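Putative glycosylhydrolase (Parabacteroides distasonis, PDB 3S5Q) probably hydrolyses glycosidic bonds, as a member of the 3-keto-disaccharide hydrolase family with a concanavalin A-like lectin/glucanase fold. Local coordinates at residues E110-G115 with P177-I182. Residues are numbered along the deposited sequence; the frame is centred on the assembly and turned at random.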
ATOM      1  N   GLU A 110     -14.671  -0.776  -8.473  1.00 23.65           N
ATOM      2  CA  GLU A 110     -14.381  -0.902  -7.041  1.00 24.17           C
ATOM      3  C   GLU A 110     -13.020  -1.539  -6.751  1.00 22.49           C
ATOM      4  O   GLU A 110     -12.358  -1.182  -5.780  1.00 22.67           O
ATOM      5  CB  GLU A 110     -15.460  -1.742  -6.319  1.00 24.73           C
ATOM      6  CG  GLU A 110     -16.736  -0.983  -6.026  1.00 31.05           C
ATOM      7  CD  GLU A 110     -17.747  -1.759  -5.133  1.00 35.97           C
ATOM      8  OE1 GLU A 110     -17.487  -2.942  -4.751  1.00 38.18           O
ATOM      9  OE2 GLU A 110     -18.804  -1.163  -4.814  1.00 39.57           O
ATOM     10  N   TYR A 111     -12.608  -2.508  -7.567  1.00 22.82           N
ATOM     11  CA  TYR A 111     -11.352  -3.238  -7.283  1.00 21.33           C
ATOM     12  C   TYR A 111     -10.108  -2.520  -7.835  1.00 20.84           C
ATOM     13  O   TYR A 111      -9.002  -3.082  -7.853  1.00 19.72           O
ATOM     14  CB  TYR A 111     -11.454  -4.699  -7.711  1.00 22.12           C
ATOM     15  CG  TYR A 111     -11.788  -4.943  -9.155  1.00 21.61           C
ATOM     16  CD1 TYR A 111     -13.120  -4.832  -9.645  1.00 19.51           C
ATOM     17  CD2 TYR A 111     -10.788  -5.291 -10.044  1.00 19.82           C
ATOM     18  CE1 TYR A 111     -13.419  -5.131 -10.991  1.00 19.68           C
ATOM     19  CE2 TYR A 111     -11.070  -5.549 -11.369  1.00 20.71           C
ATOM     20  CZ  TYR A 111     -12.370  -5.485 -11.840  1.00 20.03           C
ATOM     21  OH  TYR A 111     -12.566  -5.750 -13.159  1.00 20.44           O
ATOM     22  N   TRP A 112     -10.318  -1.263  -8.248  1.00 21.32           N
ATOM     23  CA  TRP A 112      -9.246  -0.277  -8.514  1.00 21.39           C
ATOM     24  C   TRP A 112      -9.071   0.769  -7.389  1.00 21.91           C
ATOM     25  O   TRP A 112      -8.107   1.522  -7.406  1.00 22.62           O
ATOM     26  CB  TRP A 112      -9.526   0.482  -9.814  1.00 22.83           C
ATOM     27  CG  TRP A 112      -9.384  -0.337 -11.135  1.00 20.55           C
ATOM     28  CD1 TRP A 112      -9.605  -1.702 -11.333  1.00 22.19           C
ATOM     29  CD2 TRP A 112      -9.049   0.196 -12.412  1.00 19.62           C
ATOM     30  NE1 TRP A 112      -9.410  -2.024 -12.652  1.00 19.42           N
ATOM     31  CE2 TRP A 112      -9.075  -0.873 -13.340  1.00 19.07           C
ATOM     32  CE3 TRP A 112      -8.689   1.476 -12.865  1.00 20.55           C
ATOM     33  CZ2 TRP A 112      -8.781  -0.684 -14.699  1.00 18.71           C
ATOM     34  CZ3 TRP A 112      -8.416   1.656 -14.209  1.00 19.50           C
ATOM     35  CH2 TRP A 112      -8.435   0.568 -15.100  1.00 24.44           C
ATOM     36  N   ARG A 113      -9.981   0.804  -6.408  1.00 21.23           N
ATOM     37  CA  ARG A 113     -10.016   1.872  -5.407  1.00 20.74           C
ATOM     38  C   ARG A 113      -9.174   1.574  -4.155  1.00 20.42           C
ATOM     39  O   ARG A 113      -8.577   0.482  -4.015  1.00 18.51           O
ATOM     40  CB  ARG A 113     -11.480   2.145  -5.058  1.00 21.75           C
ATOM     41  CG  ARG A 113     -12.326   2.538  -6.257  1.00 23.20           C
ATOM     42  CD  ARG A 113     -13.757   2.831  -5.850  1.00 24.17           C
ATOM     43  NE  ARG A 113     -14.643   2.929  -7.002  1.00 25.27           N
ATOM     44  CZ  ARG A 113     -15.961   2.738  -6.976  1.00 25.53           C
ATOM     45  NH1 ARG A 113     -16.572   2.444  -5.831  1.00 25.56           N
ATOM     46  NH2 ARG A 113     -16.662   2.855  -8.092  1.00 26.02           N
ATOM     47  N   CYS A 114      -9.094   2.557  -3.259  1.00 20.92           N
ATOM     48  CA  CYS A 114      -8.235   2.462  -2.041  1.00 20.67           C
ATOM     49  C   CYS A 114      -8.303   1.153  -1.269  1.00 20.53           C
ATOM     50  O   CYS A 114      -9.394   0.673  -0.943  1.00 20.04           O
ATOM     51  CB  CYS A 114      -8.563   3.610  -1.089  1.00 22.34           C
ATOM     52  SG  CYS A 114      -7.209   3.930   0.023  1.00 21.80           S
ATOM     53  N   GLY A 115      -7.134   0.567  -0.958  1.00 19.01           N
ATOM     54  CA  GLY A 115      -7.108  -0.673  -0.184  1.00 19.04           C
ATOM     55  C   GLY A 115      -7.225  -1.935  -1.012  1.00 18.20           C
ATOM     56  O   GLY A 115      -7.022  -3.056  -0.502  1.00 17.31           O
ATOM     57  N   PRO A 177      -6.591  -5.803 -15.257  1.00 17.81           N
ATOM     58  CA  PRO A 177      -5.953  -4.883 -16.197  1.00 18.14           C
ATOM     59  C   PRO A 177      -4.931  -5.574 -17.084  1.00 18.02           C
ATOM     60  O   PRO A 177      -4.185  -6.455 -16.609  1.00 17.72           O
ATOM     61  CB  PRO A 177      -5.312  -3.813 -15.294  1.00 17.86           C
ATOM     62  CG  PRO A 177      -6.174  -3.822 -14.055  1.00 16.73           C
ATOM     63  CD  PRO A 177      -6.551  -5.289 -13.867  1.00 17.33           C
ATOM     64  N   GLU A 178      -4.949  -5.191 -18.363  1.00 19.46           N
ATOM     65  CA  GLU A 178      -4.125  -5.820 -19.416  1.00 19.87           C
ATOM     66  C   GLU A 178      -2.643  -5.820 -19.075  1.00 20.73           C
ATOM     67  O   GLU A 178      -1.898  -6.742 -19.453  1.00 19.60           O
ATOM     68  CB  GLU A 178      -4.295  -5.108 -20.776  1.00 21.36           C
ATOM     69  N   TRP A 179      -2.231  -4.771 -18.363  1.00 20.97           N
ATOM     70  CA  TRP A 179      -0.842  -4.537 -17.992  1.00 21.09           C
ATOM     71  C   TRP A 179      -0.396  -5.295 -16.710  1.00 20.01           C
ATOM     72  O   TRP A 179       0.742  -5.126 -16.263  1.00 18.41           O
ATOM     73  CB  TRP A 179      -0.605  -2.999 -17.877  1.00 22.03           C
ATOM     74  CG  TRP A 179      -1.400  -2.304 -16.812  1.00 21.90           C
ATOM     75  CD1 TRP A 179      -1.033  -2.113 -15.499  1.00 23.21           C
ATOM     76  CD2 TRP A 179      -2.676  -1.668 -16.960  1.00 20.47           C
ATOM     77  NE1 TRP A 179      -2.026  -1.446 -14.816  1.00 19.84           N
ATOM     78  CE2 TRP A 179      -3.038  -1.143 -15.685  1.00 19.83           C
ATOM     79  CE3 TRP A 179      -3.568  -1.538 -18.018  1.00 21.46           C
ATOM     80  CZ2 TRP A 179      -4.243  -0.485 -15.454  1.00 20.79           C
ATOM     81  CZ3 TRP A 179      -4.797  -0.829 -17.787  1.00 20.72           C
ATOM     82  CH2 TRP A 179      -5.108  -0.324 -16.534  1.00 20.61           C
ATOM     83  N   LEU A 180      -1.296  -6.118 -16.134  1.00 19.78           N
ATOM     84  CA  LEU A 180      -0.993  -6.990 -14.999  1.00 20.10           C
ATOM     85  C   LEU A 180      -1.250  -8.458 -15.414  1.00 20.73           C
ATOM     86  O   LEU A 180      -2.226  -9.071 -14.960  1.00 19.27           O
ATOM     87  CB  LEU A 180      -1.846  -6.610 -13.768  1.00 19.97           C
ATOM     88  CG  LEU A 180      -1.768  -5.151 -13.269  1.00 19.83           C
ATOM     89  CD1 LEU A 180      -2.786  -4.911 -12.105  1.00 18.10           C
ATOM     90  CD2 LEU A 180      -0.330  -4.799 -12.859  1.00 16.13           C
ATOM     91  N   PRO A 181      -0.387  -9.004 -16.298  1.00 21.28           N
ATOM     92  CA  PRO A 181      -0.742 -10.252 -16.999  1.00 21.51           C
ATOM     93  C   PRO A 181      -0.401 -11.550 -16.261  1.00 21.62           C
ATOM     94  O   PRO A 181      -0.829 -12.610 -16.700  1.00 22.49           O
ATOM     95  CB  PRO A 181       0.044 -10.152 -18.338  1.00 22.54           C
ATOM     96  CG  PRO A 181       1.196  -9.224 -18.061  1.00 24.30           C
ATOM     97  CD  PRO A 181       0.731  -8.290 -16.952  1.00 21.96           C
ATOM     98  N   ILE A 182       0.384 -11.491 -15.184  1.00 21.04           N
ATOM     99  CA  ILE A 182       0.870 -12.716 -14.586  1.00 21.56           C
ATOM    100  C   ILE A 182      -0.166 -13.244 -13.619  1.00 20.90           C
ATOM    101  O   ILE A 182      -0.599 -12.500 -12.761  1.00 20.12           O
ATOM    102  CB  ILE A 182       2.213 -12.523 -13.834  1.00 22.72           C
ATOM    103  CG1 ILE A 182       3.200 -11.671 -14.673  1.00 24.11           C
ATOM    104  CG2 ILE A 182       2.784 -13.919 -13.413  1.00 23.76           C
ATOM    105  CD1 ILE A 182       3.470 -12.201 -16.037  1.00 26.34           C
TER
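W112 and W179 meet in an offset edge-to-face aromatic pair that bridges two long loops of the concanavalin A-like beta-sandwich. One loop runs between strands 93-98 and 135-143, the other between strands 154-160 and 192-195. Only side chains meet here, and no hydrogen bond crosses between the two segments; even the nearest backbones, at W112 and P177, keep their CA atoms 9.5 Å apart.

W179 presents the rim of its six-membered ring to the face of the W112 six-membered ring, the two planes turned 78° against each other and the centroids 5.8 Å apart. Contact is made at the outer corners of the indoles rather than centre over centre, which is what makes the pair offset. W112 gets there because its CG lies anti to the carbonyl carbon (chi1 -70°), carrying the indole across the gap. The W112 ring also meets Y118, while neighbouring Y111 reaches the second loop just ahead of P177, its OH hydrogen-bonded to E175 O.

The aliphatic partner of the W112 indole is P177, which approaches it obliquely: P177 CG lies 4.0 Å from W112 NE1 and almost as near to W112 CZ2. The proline ring and the indole run past one another, pointing opposite ways. P177 also opens a type I beta turn closed by L180 N to P177 O at 2.9 Å. Within that turn CG of W179 sits between the backbone N and the carbonyl carbon (chi1 63°), which brings the indole over the proline. P177 CB sits above the middle of the W179 ring, 3.4 Å from its plane. CB of the proline thus packs on one W179 face while its CG touches W112, and the two tryptophans come closest where CH2 of W112 meets CH2 of W179 at 3.7 Å.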